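Local coordinates for protein probable 2-phosphosulfolactate phosphatase (Clostridium acetobutylicum, PDB 1VR0) that probably catalyses the magnesium-dependent hydrolysis of (2R)-O-phospho-3-sulfolactate to (2R)-3-sulfolactate and phosphate, at residues V35-M39 with I130-V135; Y73-I78 with V104-T109; F168-Y173 with T193-Y198; I204-K209 with F226-K232. Residues are numbered along the deposited sequence.

Contact 1: V35-M39 with I130-V135; sequences VVIDM and ILIGSV. With MG (magnesium ion), chain D.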
loop_
_atom_site.group_PDB
_atom_site.type_symbol
_atom_site.label_atom_id
_atom_site.label_comp_id
_atom_site.label_asym_id
_atom_site.label_seq_id
_atom_site.Cartn_x
_atom_site.Cartn_y
_atom_site.Cartn_z
ATOM N N VAL A 35 3.337 -4.810 -14.738
ATOM C CA VAL A 35 2.673 -3.747 -15.439
ATOM C C VAL A 35 3.008 -2.444 -14.719
ATOM O O VAL A 35 2.643 -2.263 -13.572
ATOM C CB VAL A 35 1.170 -3.967 -15.426
ATOM C CG1 VAL A 35 0.448 -2.802 -16.093
ATOM C CG2 VAL A 35 0.815 -5.308 -16.100
ATOM N N VAL A 36 3.731 -1.552 -15.376
ATOM C CA VAL A 36 4.130 -0.314 -14.739
ATOM C C VAL A 36 3.105 0.789 -15.040
ATOM O O VAL A 36 2.701 0.997 -16.197
ATOM C CB VAL A 36 5.526 0.103 -15.160
ATOM C CG1 VAL A 36 5.880 1.402 -14.502
ATOM C CG2 VAL A 36 6.545 -0.976 -14.788
ATOM N N ILE A 37 2.692 1.494 -13.990
ATOM C CA ILE A 37 1.715 2.575 -14.117
ATOM C C ILE A 37 2.210 3.896 -13.528
ATOM O O ILE A 37 2.579 3.975 -12.365
ATOM C CB ILE A 37 0.373 2.141 -13.504
ATOM C CG1 ILE A 37 -0.197 0.992 -14.347
ATOM C CG2 ILE A 37 -0.633 3.258 -13.520
ATOM C CD1 ILE A 37 -1.281 0.234 -13.654
ATOM N N ASP A 38 2.241 4.923 -14.366
ATOM C CA ASP A 38 2.439 6.315 -13.910
ATOM C C ASP A 38 1.502 7.182 -14.773
ATOM O O ASP A 38 1.941 7.857 -15.700
ATOM C CB ASP A 38 3.915 6.734 -14.066
ATOM C CG ASP A 38 4.221 8.075 -13.430
ATOM O OD1 ASP A 38 3.757 8.314 -12.311
ATOM O OD2 ASP A 38 4.944 8.919 -14.011
HETATM N N MSE A 39 0.204 7.148 -14.498
HETATM C CA MSE A 39 -0.764 7.670 -15.477
HETATM C C MSE A 39 -0.719 9.185 -15.644
HETATM O O MSE A 39 -1.114 9.721 -16.705
HETATM C CB MSE A 39 -2.190 7.217 -15.162
HETATM C CG MSE A 39 -2.663 7.636 -13.808
HETATM SE SE MSE A 39 -4.631 7.770 -13.654
HETATM C CE MSE A 39 -4.985 8.948 -15.180
ATOM N N ILE A 130 7.919 -6.775 -18.890
ATOM C CA ILE A 130 7.510 -5.470 -18.369
ATOM C C ILE A 130 6.582 -4.752 -19.359
ATOM O O ILE A 130 7.011 -4.327 -20.422
ATOM C CB ILE A 130 8.689 -4.526 -18.083
ATOM C CG1 ILE A 130 9.643 -5.114 -17.043
ATOM C CG2 ILE A 130 8.147 -3.150 -17.615
ATOM C CD1 ILE A 130 10.763 -5.864 -17.624
ATOM N N LEU A 131 5.326 -4.592 -18.982
ATOM C CA LEU A 131 4.340 -3.882 -19.791
ATOM C C LEU A 131 4.145 -2.463 -19.328
ATOM O O LEU A 131 4.289 -2.159 -18.160
ATOM C CB LEU A 131 2.985 -4.584 -19.710
ATOM C CG LEU A 131 2.976 -6.067 -20.080
ATOM C CD1 LEU A 131 1.553 -6.618 -19.969
ATOM C CD2 LEU A 131 3.535 -6.311 -21.498
ATOM N N ILE A 132 3.788 -1.582 -20.242
ATOM C CA ILE A 132 3.545 -0.199 -19.874
ATOM C C ILE A 132 2.063 0.035 -19.942
ATOM O O ILE A 132 1.470 -0.161 -20.984
ATOM C CB ILE A 132 4.241 0.783 -20.822
ATOM C CG1 ILE A 132 5.759 0.527 -20.841
ATOM C CG2 ILE A 132 3.920 2.186 -20.406
ATOM C CD1 ILE A 132 6.437 0.507 -19.456
ATOM N N GLY A 133 1.472 0.450 -18.824
ATOM C CA GLY A 133 0.034 0.601 -18.743
ATOM C C GLY A 133 -0.427 1.965 -18.306
ATOM O O GLY A 133 0.290 2.715 -17.645
ATOM N N SER A 134 -1.652 2.282 -18.696
ATOM C CA SER A 134 -2.251 3.586 -18.428
ATOM C C SER A 134 -3.730 3.395 -18.610
ATOM O O SER A 134 -4.174 2.331 -19.092
ATOM C CB SER A 134 -1.725 4.614 -19.435
ATOM O OG SER A 134 -2.070 4.275 -20.791
ATOM N N VAL A 135 -4.503 4.424 -18.301
ATOM C CA VAL A 135 -5.944 4.377 -18.615
ATOM C C VAL A 135 -6.167 4.219 -20.110
ATOM O O VAL A 135 -7.075 3.507 -20.550
ATOM C CB VAL A 135 -6.702 5.641 -18.088
ATOM C CG1 VAL A 135 -8.204 5.539 -18.336
ATOM C CG2 VAL A 135 -6.476 5.795 -16.625
HETATM MG MG MG D . 2.539 8.471 -10.542
HETATM O O HOH W 1 0.576 8.974 -12.073
HETATM O O HOH W 2 1.467 10.401 -9.418
#
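This pair of parallel strands runs straight into a metal site: one residue past the end of strand 33-37, D38 binds the magnesium ion through OD1 at 2.1 Å. Two waters, each 2.5 Å from the ion, D167 and the carbonyl of G158 are the other ligands, and the D38 side chain lies about 4 Å from the bound sulfolactate. The pairing is regular at V35 and V36. The short axes approach to 4.6 Å at 34°, and these two residues pair with L131 and I132 at CA-CA distances of 4.7 and 5.2 Å. Two nearly straight hydrogen bonds fix this register, V36 N to L131 O at 2.9 Å (172°) and G133 N to V36 O at 3.0 Å (165°). On the face carrying V35 and L131, V35 CG2 meets L131 CD1 at 4.2 Å; on the other, V36 CG2 packs against I130 CG2 at 3.9 Å. G133 leaves space beside V35, since an ideal CB there would lie only 3.1 Å from V35 CG1. Beyond the strands, selenomethionine M39 reaches V135, CE to CG2 3.8 Å, while the T43 hydroxyl joins D38 N and G133 O through hydrogen bonds. Every touching residue is buried. Placing metal and substrate ligands just after the C-terminal ends of central parallel strands is the classic active-site layout of alpha/beta folds.

Contact 2: Y73-I78 with V104-T109; sequences YGKDAI and VVKGKT
Segment 104-109 leaves helix 102-105 and turns into strand 109-113, while segment 73-78 leaves helix 63-73 at G74 (phi/psi 68/-154) and turns through K75 (-51/-32) and D76 (-87/3), A77 N hydrogen-bonding to G74 O at 3.2 Å, before entering strand 77-81. V104 and V105 are still helical; I78, in a p,t rotamer, brings CD1 to 4.4 Å from V104 O and 4.3 Å from V105 CG1. A type II turn from V105 to K108 follows, with K106 at -61/122, G107 at 83/-6 and K108 N hydrogen-bonded to V105 O at 3.0 Å. The turn completes the helix-to-strand step of a beta-alpha-beta unit of strand 77-81, helix 102-105 and strand 109-113, whose two strands are neighbours in a three-stranded parallel sheet. K108 is extended (-87/165); its m,t,t,m side chain lays CD 4.1 Å from I78 CG2. T109 makes a parallel bridge with A77, CA-CA 4.5 Å: T109 N donates to D76 O at 2.7 Å, and I78 N to T109 O at 2.8 Å. On the A77 side of the sheet, T109 CG2 sits over the face of the Y73 ring (chi1 m, chi2 -86°), 4.1 Å from its centroid and 24° off the normal, a CH-pi contact.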
loop_
_atom_site.group_PDB
_atom_site.type_symbol
_atom_site.label_atom_id
_atom_site.label_comp_id
_atom_site.label_asym_id
_atom_site.label_seq_id
_atom_site.Cartn_x
_atom_site.Cartn_y
_atom_site.Cartn_z
ATOM N N TYR A 73 22.125 7.564 -30.127
ATOM C CA TYR A 73 21.074 7.363 -31.108
ATOM C C TYR A 73 21.044 8.422 -32.216
ATOM O O TYR A 73 20.179 8.368 -33.052
ATOM C CB TYR A 73 19.708 7.247 -30.425
ATOM C CG TYR A 73 19.554 6.003 -29.580
ATOM C CD1 TYR A 73 19.145 4.794 -30.141
ATOM C CD2 TYR A 73 19.824 6.033 -28.204
ATOM C CE1 TYR A 73 19.008 3.637 -29.359
ATOM C CE2 TYR A 73 19.703 4.901 -27.415
ATOM C CZ TYR A 73 19.286 3.691 -27.991
ATOM O OH TYR A 73 19.147 2.569 -27.184
ATOM N N GLY A 74 21.969 9.376 -32.236
ATOM C CA GLY A 74 22.136 10.256 -33.420
ATOM C C GLY A 74 21.003 11.234 -33.711
ATOM O O GLY A 74 20.274 11.607 -32.822
ATOM N N LYS A 75 20.874 11.620 -34.979
ATOM C CA LYS A 75 19.889 12.620 -35.503
ATOM C C LYS A 75 18.435 12.396 -35.101
ATOM O O LYS A 75 17.659 13.340 -34.958
ATOM C CB LYS A 75 19.925 12.616 -37.051
ATOM C CG LYS A 75 20.679 13.782 -37.698
ATOM C CD LYS A 75 21.171 13.486 -39.140
ATOM C CE LYS A 75 22.464 14.278 -39.469
ATOM N NZ LYS A 75 23.087 13.814 -40.742
ATOM N N ASP A 76 18.069 11.124 -34.942
ATOM C CA ASP A 76 16.675 10.721 -34.711
ATOM C C ASP A 76 16.232 10.721 -33.256
ATOM O O ASP A 76 15.102 10.297 -32.969
ATOM C CB ASP A 76 16.438 9.291 -35.258
ATOM C CG ASP A 76 16.466 9.235 -36.757
ATOM O OD1 ASP A 76 15.763 10.075 -37.390
ATOM O OD2 ASP A 76 17.211 8.371 -37.280
ATOM N N ALA A 77 17.125 11.148 -32.359
ATOM C CA ALA A 77 16.868 11.154 -30.925
ATOM C C ALA A 77 16.214 12.448 -30.525
ATOM O O ALA A 77 16.580 13.476 -31.036
ATOM C CB ALA A 77 18.168 10.997 -30.163
ATOM N N ILE A 78 15.249 12.387 -29.619
ATOM C CA ILE A 78 14.686 13.569 -28.989
ATOM C C ILE A 78 14.674 13.408 -27.457
ATOM O O ILE A 78 14.642 12.285 -26.942
ATOM C CB ILE A 78 13.258 13.862 -29.503
ATOM C CG1 ILE A 78 12.332 12.654 -29.325
ATOM C CG2 ILE A 78 13.285 14.254 -30.982
ATOM C CD1 ILE A 78 10.894 12.923 -29.766
ATOM N N VAL A 104 5.711 14.941 -34.783
ATOM C CA VAL A 104 6.863 15.204 -33.937
ATOM C C VAL A 104 7.675 13.924 -33.624
ATOM O O VAL A 104 8.905 13.958 -33.557
ATOM C CB VAL A 104 6.353 15.883 -32.634
ATOM C CG1 VAL A 104 7.356 15.790 -31.492
ATOM C CG2 VAL A 104 5.956 17.325 -32.924
ATOM N N VAL A 105 6.982 12.803 -33.434
ATOM C CA VAL A 105 7.634 11.596 -32.965
ATOM C C VAL A 105 7.831 10.477 -33.965
ATOM O O VAL A 105 8.536 9.530 -33.655
ATOM C CB VAL A 105 6.896 10.957 -31.754
ATOM C CG1 VAL A 105 6.835 11.916 -30.638
ATOM C CG2 VAL A 105 5.504 10.450 -32.125
ATOM N N LYS A 106 7.210 10.538 -35.137
ATOM C CA LYS A 106 7.216 9.349 -35.978
ATOM C C LYS A 106 8.652 8.961 -36.354
ATOM O O LYS A 106 9.403 9.745 -36.909
ATOM C CB LYS A 106 6.334 9.491 -37.214
ATOM C CG LYS A 106 5.893 8.140 -37.820
ATOM C CD LYS A 106 5.652 8.276 -39.302
ATOM C CE LYS A 106 4.886 7.091 -39.898
ATOM N NZ LYS A 106 4.604 7.302 -41.373
ATOM N N GLY A 107 9.036 7.743 -36.007
ATOM C CA GLY A 107 10.348 7.224 -36.399
ATOM C C GLY A 107 11.472 7.657 -35.490
ATOM O O GLY A 107 12.588 7.155 -35.608
ATOM N N LYS A 108 11.171 8.541 -34.542
ATOM C CA LYS A 108 12.190 9.075 -33.665
ATOM C C LYS A 108 12.428 8.186 -32.435
ATOM O O LYS A 108 11.669 7.252 -32.160
ATOM C CB LYS A 108 11.864 10.531 -33.335
ATOM C CG LYS A 108 12.178 11.383 -34.583
ATOM C CD LYS A 108 11.777 12.806 -34.466
ATOM C CE LYS A 108 12.358 13.643 -35.618
ATOM N NZ LYS A 108 13.800 13.923 -35.399
ATOM N N THR A 109 13.543 8.451 -31.760
ATOM C CA THR A 109 13.924 7.757 -30.534
ATOM C C THR A 109 13.797 8.730 -29.352
ATOM O O THR A 109 14.509 9.711 -29.271
ATOM C CB THR A 109 15.384 7.250 -30.626
ATOM O OG1 THR A 109 15.450 6.106 -31.473
ATOM C CG2 THR A 109 15.936 6.883 -29.263
#

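Contact 3: F168-Y173 with T193-Y198; sequences FICSGY and TAQYVY
Both segments are regular alpha helix, 168-173 within helix 165-181 and 193-198 within helix 189-199. Their short axes cross at -90° and come within 7.0 Å. That closeness depends on G172, whose CA lies 3.7 Å from the CA of Q195 and makes a CA-H...O contact of 3.5 Å with A194 O; an ideal CB on G172 would clash, 2.2 Å from that oxygen. To one side of the glycine, F168 (chi1 t, chi2 71°) lays its ring face against A194, with A194 CB 3.8 Å from the ring centroid and 12° off the normal, a CH-pi contact; V197 CG2 meets the ring edge, 3.9 Å from F168 CE2. The two helices follow one another around strand 185-187 at the border of the main sheet, and F168, S171 and A194 all rest on L17 of strand 13-18. I169, in a t,t rotamer, bridges two partners, its CD1 4.1 Å from V197 CG1 and its CG1 4.1 Å from Y198 CB. Y198 (chi1 t, chi2 76°) turns a ring face to the CA of Y173, 3.7 Å from the Y198 centroid. The Y173 ring (chi1 t, chi2 53°) meets it obliquely, centroids 5.3 Å apart and planes at 45°, and Y198 OH hydrogen-bonds to K232 NZ. Y196 (chi1 t) has its CA-to-CB bond directed away from segment 168-173, and its hydroxyl hydrogen-bonds to T200 of the second subunit.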
loop_
_atom_site.group_PDB
_atom_site.type_symbol
_atom_site.label_atom_id
_atom_site.label_comp_id
_atom_site.label_asym_id
_atom_site.label_seq_id
_atom_site.Cartn_x
_atom_site.Cartn_y
_atom_site.Cartn_z
ATOM N N PHE A 168 -3.277 3.997 -8.394
ATOM C CA PHE A 168 -3.985 2.926 -7.728
ATOM C C PHE A 168 -5.311 2.644 -8.422
ATOM O O PHE A 168 -5.648 1.480 -8.672
ATOM C CB PHE A 168 -4.215 3.319 -6.275
ATOM C CG PHE A 168 -4.674 2.185 -5.360
ATOM C CD1 PHE A 168 -3.806 1.168 -4.999
ATOM C CD2 PHE A 168 -5.948 2.195 -4.793
ATOM C CE1 PHE A 168 -4.218 0.144 -4.130
ATOM C CE2 PHE A 168 -6.349 1.183 -3.930
ATOM C CZ PHE A 168 -5.475 0.161 -3.593
ATOM N N ILE A 169 -6.072 3.692 -8.754
ATOM C CA ILE A 169 -7.361 3.469 -9.390
ATOM C C ILE A 169 -7.162 2.927 -10.798
ATOM O O ILE A 169 -7.951 2.119 -11.293
ATOM C CB ILE A 169 -8.254 4.731 -9.383
ATOM C CG1 ILE A 169 -9.685 4.369 -9.836
ATOM C CG2 ILE A 169 -7.684 5.848 -10.223
ATOM C CD1 ILE A 169 -10.759 5.431 -9.457
ATOM N N CYS A 170 -6.099 3.388 -11.448
ATOM C CA CYS A 170 -5.765 2.925 -12.778
ATOM C C CYS A 170 -5.415 1.448 -12.718
ATOM O O CYS A 170 -5.838 0.706 -13.576
ATOM C CB CYS A 170 -4.597 3.720 -13.331
ATOM S SG CYS A 170 -4.221 3.264 -15.043
ATOM N N SER A 171 -4.686 1.026 -11.676
ATOM C CA SER A 171 -4.455 -0.409 -11.442
ATOM C C SER A 171 -5.753 -1.173 -11.347
ATOM O O SER A 171 -5.907 -2.227 -11.926
ATOM C CB SER A 171 -3.714 -0.659 -10.156
ATOM O OG SER A 171 -2.484 0.037 -10.109
ATOM N N GLY A 172 -6.686 -0.628 -10.586
ATOM C CA GLY A 172 -8.003 -1.210 -10.410
ATOM C C GLY A 172 -8.766 -1.371 -11.696
ATOM O O GLY A 172 -9.409 -2.386 -11.902
ATOM N N TYR A 173 -8.705 -0.359 -12.549
ATOM C CA TYR A 173 -9.363 -0.419 -13.835
ATOM C C TYR A 173 -8.831 -1.570 -14.655
ATOM O O TYR A 173 -9.609 -2.316 -15.287
ATOM C CB TYR A 173 -9.142 0.897 -14.579
ATOM C CG TYR A 173 -9.488 0.879 -16.027
ATOM C CD1 TYR A 173 -10.740 0.460 -16.463
ATOM C CD2 TYR A 173 -8.578 1.346 -16.976
ATOM C CE1 TYR A 173 -11.061 0.500 -17.810
ATOM C CE2 TYR A 173 -8.895 1.384 -18.308
ATOM C CZ TYR A 173 -10.126 0.959 -18.727
ATOM O OH TYR A 173 -10.414 0.995 -20.088
ATOM N N THR A 193 -8.397 -4.353 -3.327
ATOM C CA THR A 193 -8.737 -2.997 -2.869
ATOM C C THR A 193 -8.700 -1.971 -4.005
ATOM O O THR A 193 -9.603 -1.151 -4.133
ATOM C CB THR A 193 -7.828 -2.568 -1.707
ATOM O OG1 THR A 193 -7.873 -3.559 -0.660
ATOM C CG2 THR A 193 -8.282 -1.214 -1.103
ATOM N N ALA A 194 -7.685 -2.035 -4.861
ATOM C CA ALA A 194 -7.634 -1.178 -6.045
ATOM C C ALA A 194 -8.855 -1.409 -6.921
ATOM O O ALA A 194 -9.510 -0.459 -7.334
ATOM C CB ALA A 194 -6.400 -1.450 -6.838
ATOM N N GLN A 195 -9.159 -2.668 -7.213
ATOM C CA GLN A 195 -10.291 -2.988 -8.049
ATOM C C GLN A 195 -11.588 -2.446 -7.442
ATOM O O GLN A 195 -12.454 -1.950 -8.155
ATOM C CB GLN A 195 -10.340 -4.508 -8.251
ATOM C CG GLN A 195 -11.311 -4.986 -9.316
ATOM C CD GLN A 195 -12.701 -5.150 -8.807
ATOM O OE1 GLN A 195 -12.902 -5.387 -7.598
ATOM N NE2 GLN A 195 -13.702 -4.968 -9.692
ATOM N N TYR A 196 -11.689 -2.518 -6.120
ATOM C CA TYR A 196 -12.848 -2.018 -5.394
ATOM C C TYR A 196 -13.021 -0.523 -5.570
ATOM O O TYR A 196 -14.151 -0.049 -5.826
ATOM C CB TYR A 196 -12.745 -2.335 -3.897
ATOM C CG TYR A 196 -13.818 -1.625 -3.108
ATOM C CD1 TYR A 196 -15.141 -2.039 -3.176
ATOM C CD2 TYR A 196 -13.513 -0.507 -2.310
ATOM C CE1 TYR A 196 -16.140 -1.370 -2.468
ATOM C CE2 TYR A 196 -14.503 0.158 -1.597
ATOM C CZ TYR A 196 -15.819 -0.272 -1.682
ATOM O OH TYR A 196 -16.812 0.401 -0.988
ATOM N N VAL A 197 -11.905 0.206 -5.439
ATOM C CA VAL A 197 -11.893 1.653 -5.599
ATOM C C VAL A 197 -12.328 2.014 -7.016
ATOM O O VAL A 197 -13.153 2.949 -7.216
ATOM C CB VAL A 197 -10.490 2.243 -5.319
ATOM C CG1 VAL A 197 -10.427 3.729 -5.693
ATOM C CG2 VAL A 197 -10.126 2.061 -3.874
ATOM N N TYR A 198 -11.784 1.284 -7.998
ATOM C CA TYR A 198 -12.177 1.510 -9.391
ATOM C C TYR A 198 -13.660 1.197 -9.592
ATOM O O TYR A 198 -14.417 2.028 -10.079
ATOM C CB TYR A 198 -11.348 0.690 -10.385
ATOM C CG TYR A 198 -12.017 0.704 -11.712
ATOM C CD1 TYR A 198 -11.933 1.836 -12.516
ATOM C CD2 TYR A 198 -12.845 -0.358 -12.134
ATOM C CE1 TYR A 198 -12.613 1.912 -13.725
ATOM C CE2 TYR A 198 -13.523 -0.292 -13.361
ATOM C CZ TYR A 198 -13.391 0.847 -14.155
ATOM O OH TYR A 198 -14.028 0.980 -15.375
#

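Contact 4: I204-K209 with F226-K232; sequences IKGFVK and FEYCCKK
I204 takes the N-cap position of the short helix 205-208 with phi/psi 71/-60, and V208 N hydrogen-bonds to I204 O at 3.2 Å. Residues 226-229 are the last turn of helix 223-229; C230 follows at -89/-2, K231 N hydrogen-bonds to Y228 O at 3.0 Å, and K231 and K232 are extended (-75/127 and -80/137). The CA atoms of K205 and C230 are the nearest pair, 6.1 Å apart; with no hydrogen bond between the segments, the contact rests on side chains plus K205 O. K205 (chi1 -102°, then t,t,t) runs past C230, its CG 3.9 Å from C230 CB, and ends in a salt bridge, NZ to E227 OE2 3.4 Å. F226 (chi1 t, chi2 73°) presents its ring edge to V208 CG1, 3.9 Å from F226 CE1, and to K205 O, 3.7 Å from F226 CZ. I204 (m,t) sets CD1 4.0 Å from K232 CE, while K232 NZ hydrogen-bonds to E202 O and Y198 OH. Y214 meets the F226 ring edge-to-face from helix 212-219, which carries H213 and R216 of the sulfolactate pocket. This is packing between the ends of two short helices, with the F226 side chain about 9 Å from the bound sulfolactate.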
loop_
_atom_site.group_PDB
_atom_site.type_symbol
_atom_site.label_atom_id
_atom_site.label_comp_id
_atom_site.label_asym_id
_atom_site.label_seq_id
_atom_site.Cartn_x
_atom_site.Cartn_y
_atom_site.Cartn_z
ATOM N N ILE A 204 -13.407 7.221 -13.057
ATOM C CA ILE A 204 -11.998 7.509 -12.742
ATOM C C ILE A 204 -11.715 8.977 -12.388
ATOM O O ILE A 204 -11.211 9.251 -11.309
ATOM C CB ILE A 204 -11.050 7.009 -13.856
ATOM C CG1 ILE A 204 -11.108 5.485 -13.914
ATOM C CG2 ILE A 204 -9.606 7.444 -13.582
ATOM C CD1 ILE A 204 -10.344 4.832 -15.089
ATOM N N LYS A 205 -11.991 9.886 -13.326
ATOM C CA LYS A 205 -11.824 11.347 -13.151
ATOM C C LYS A 205 -12.169 11.835 -11.751
ATOM O O LYS A 205 -11.381 12.526 -11.108
ATOM C CB LYS A 205 -12.762 12.096 -14.095
ATOM C CG LYS A 205 -12.181 12.710 -15.364
ATOM C CD LYS A 205 -13.365 13.337 -16.140
ATOM C CE LYS A 205 -12.919 14.230 -17.278
ATOM N NZ LYS A 205 -14.139 14.902 -17.889
ATOM N N GLY A 206 -13.369 11.489 -11.299
ATOM C CA GLY A 206 -13.888 12.024 -10.049
ATOM C C GLY A 206 -13.003 11.717 -8.859
ATOM O O GLY A 206 -12.711 12.575 -8.055
ATOM N N PHE A 207 -12.551 10.481 -8.764
ATOM C CA PHE A 207 -11.875 10.031 -7.581
ATOM C C PHE A 207 -10.411 10.450 -7.573
ATOM O O PHE A 207 -9.808 10.642 -6.531
ATOM C CB PHE A 207 -12.037 8.513 -7.481
ATOM C CG PHE A 207 -11.634 7.971 -6.183
ATOM C CD1 PHE A 207 -12.541 7.897 -5.153
ATOM C CD2 PHE A 207 -10.320 7.578 -5.962
ATOM C CE1 PHE A 207 -12.142 7.419 -3.907
ATOM C CE2 PHE A 207 -9.912 7.091 -4.709
ATOM C CZ PHE A 207 -10.818 7.002 -3.702
ATOM N N VAL A 208 -9.829 10.608 -8.747
ATOM C CA VAL A 208 -8.457 11.060 -8.828
ATOM C C VAL A 208 -8.301 12.456 -8.202
ATOM O O VAL A 208 -7.247 12.797 -7.661
ATOM C CB VAL A 208 -7.973 11.089 -10.288
ATOM C CG1 VAL A 208 -6.565 11.729 -10.389
ATOM C CG2 VAL A 208 -7.955 9.689 -10.874
ATOM N N LYS A 209 -9.359 13.263 -8.264
ATOM C CA LYS A 209 -9.302 14.601 -7.661
ATOM C C LYS A 209 -8.979 14.598 -6.152
ATOM O O LYS A 209 -8.600 15.619 -5.622
ATOM C CB LYS A 209 -10.566 15.383 -7.961
ATOM C CG LYS A 209 -10.681 15.642 -9.426
ATOM C CD LYS A 209 -11.913 16.402 -9.765
ATOM C CE LYS A 209 -12.123 16.461 -11.250
ATOM N NZ LYS A 209 -13.423 17.053 -11.523
ATOM N N PHE A 226 -4.696 16.175 -17.779
ATOM C CA PHE A 226 -5.514 15.404 -16.832
ATOM C C PHE A 226 -6.749 14.770 -17.522
ATOM O O PHE A 226 -7.030 13.590 -17.350
ATOM C CB PHE A 226 -5.949 16.285 -15.636
ATOM C CG PHE A 226 -7.061 15.689 -14.825
ATOM C CD1 PHE A 226 -6.832 14.618 -14.009
ATOM C CD2 PHE A 226 -8.362 16.188 -14.914
ATOM C CE1 PHE A 226 -7.868 14.031 -13.286
ATOM C CE2 PHE A 226 -9.417 15.605 -14.181
ATOM C CZ PHE A 226 -9.161 14.520 -13.369
ATOM N N GLU A 227 -7.480 15.562 -18.302
ATOM C CA GLU A 227 -8.678 15.037 -18.942
ATOM C C GLU A 227 -8.317 13.984 -19.979
ATOM O O GLU A 227 -9.054 13.009 -20.167
ATOM C CB GLU A 227 -9.461 16.130 -19.664
ATOM C CG GLU A 227 -9.645 17.410 -18.888
ATOM C CD GLU A 227 -11.034 17.587 -18.362
ATOM O OE1 GLU A 227 -11.715 18.470 -18.920
ATOM O OE2 GLU A 227 -11.426 16.859 -17.403
ATOM N N TYR A 228 -7.209 14.207 -20.677
ATOM C CA TYR A 228 -6.759 13.303 -21.707
ATOM C C TYR A 228 -6.353 11.950 -21.095
ATOM O O TYR A 228 -6.789 10.900 -21.558
ATOM C CB TYR A 228 -5.596 13.942 -22.493
ATOM C CG TYR A 228 -4.944 12.990 -23.438
ATOM C CD1 TYR A 228 -5.489 12.755 -24.694
ATOM C CD2 TYR A 228 -3.825 12.262 -23.065
ATOM C CE1 TYR A 228 -4.915 11.843 -25.574
ATOM C CE2 TYR A 228 -3.243 11.341 -23.936
ATOM C CZ TYR A 228 -3.791 11.150 -25.191
ATOM O OH TYR A 228 -3.230 10.269 -26.078
ATOM N N CYS A 229 -5.539 11.990 -20.047
ATOM C CA CYS A 229 -5.068 10.768 -19.382
ATOM C C CYS A 229 -6.155 9.940 -18.697
ATOM O O CYS A 229 -5.921 8.781 -18.351
ATOM C CB CYS A 229 -3.981 11.098 -18.366
ATOM S SG CYS A 229 -2.498 11.808 -19.133
ATOM N N CYS A 230 -7.323 10.527 -18.506
ATOM C CA CYS A 230 -8.458 9.786 -17.989
ATOM C C CYS A 230 -9.314 9.119 -19.061
ATOM O O CYS A 230 -10.289 8.470 -18.734
ATOM C CB CYS A 230 -9.327 10.727 -17.179
ATOM S SG CYS A 230 -8.537 11.217 -15.658
ATOM N N LYS A 231 -8.980 9.301 -20.339
ATOM C CA LYS A 231 -9.738 8.669 -21.416
ATOM C C LYS A 231 -9.425 7.170 -21.512
ATOM O O LYS A 231 -8.272 6.748 -21.575
ATOM C CB LYS A 231 -9.491 9.396 -22.746
ATOM C CG LYS A 231 -9.808 10.893 -22.650
ATOM C CD LYS A 231 -10.712 11.448 -23.739
ATOM C CE LYS A 231 -11.740 12.475 -23.109
ATOM N NZ LYS A 231 -12.909 12.868 -23.991
ATOM N N LYS A 232 -10.476 6.370 -21.498
ATOM C CA LYS A 232 -10.362 4.906 -21.532
ATOM C C LYS A 232 -10.118 4.368 -22.929
ATOM O O LYS A 232 -10.734 4.821 -23.871
ATOM C CB LYS A 232 -11.659 4.243 -20.993
ATOM C CG LYS A 232 -11.889 4.393 -19.481
ATOM C CD LYS A 232 -13.232 3.822 -19.053
ATOM C CE LYS A 232 -13.280 3.620 -17.570
ATOM N NZ LYS A 232 -14.682 3.404 -17.146
#

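From the N terminus, strand 33-37 opens contact 1, which closes 91 residues later at strand 129-133. Contact 2 is nested inside that loop, linking 73-78 to 104-109 in the small parallel sheet; its centre is about 23 Å from that of contact 1. Contacts 3 and 4 then follow in series, with 19 and 16 residues between their segments. They meet through Y198 OH and K232 NZ, and both touch contact 1: V135 N lies 3.5 Å from C170 SG, and V135 CB 3.2 Å from C229 O. Contact 1 ties two central strands, contacts 3 and 4 tie helices to each other, and V135 joins the two sets; contact 2 stands apart, opposite contact 3 across the chain's centre.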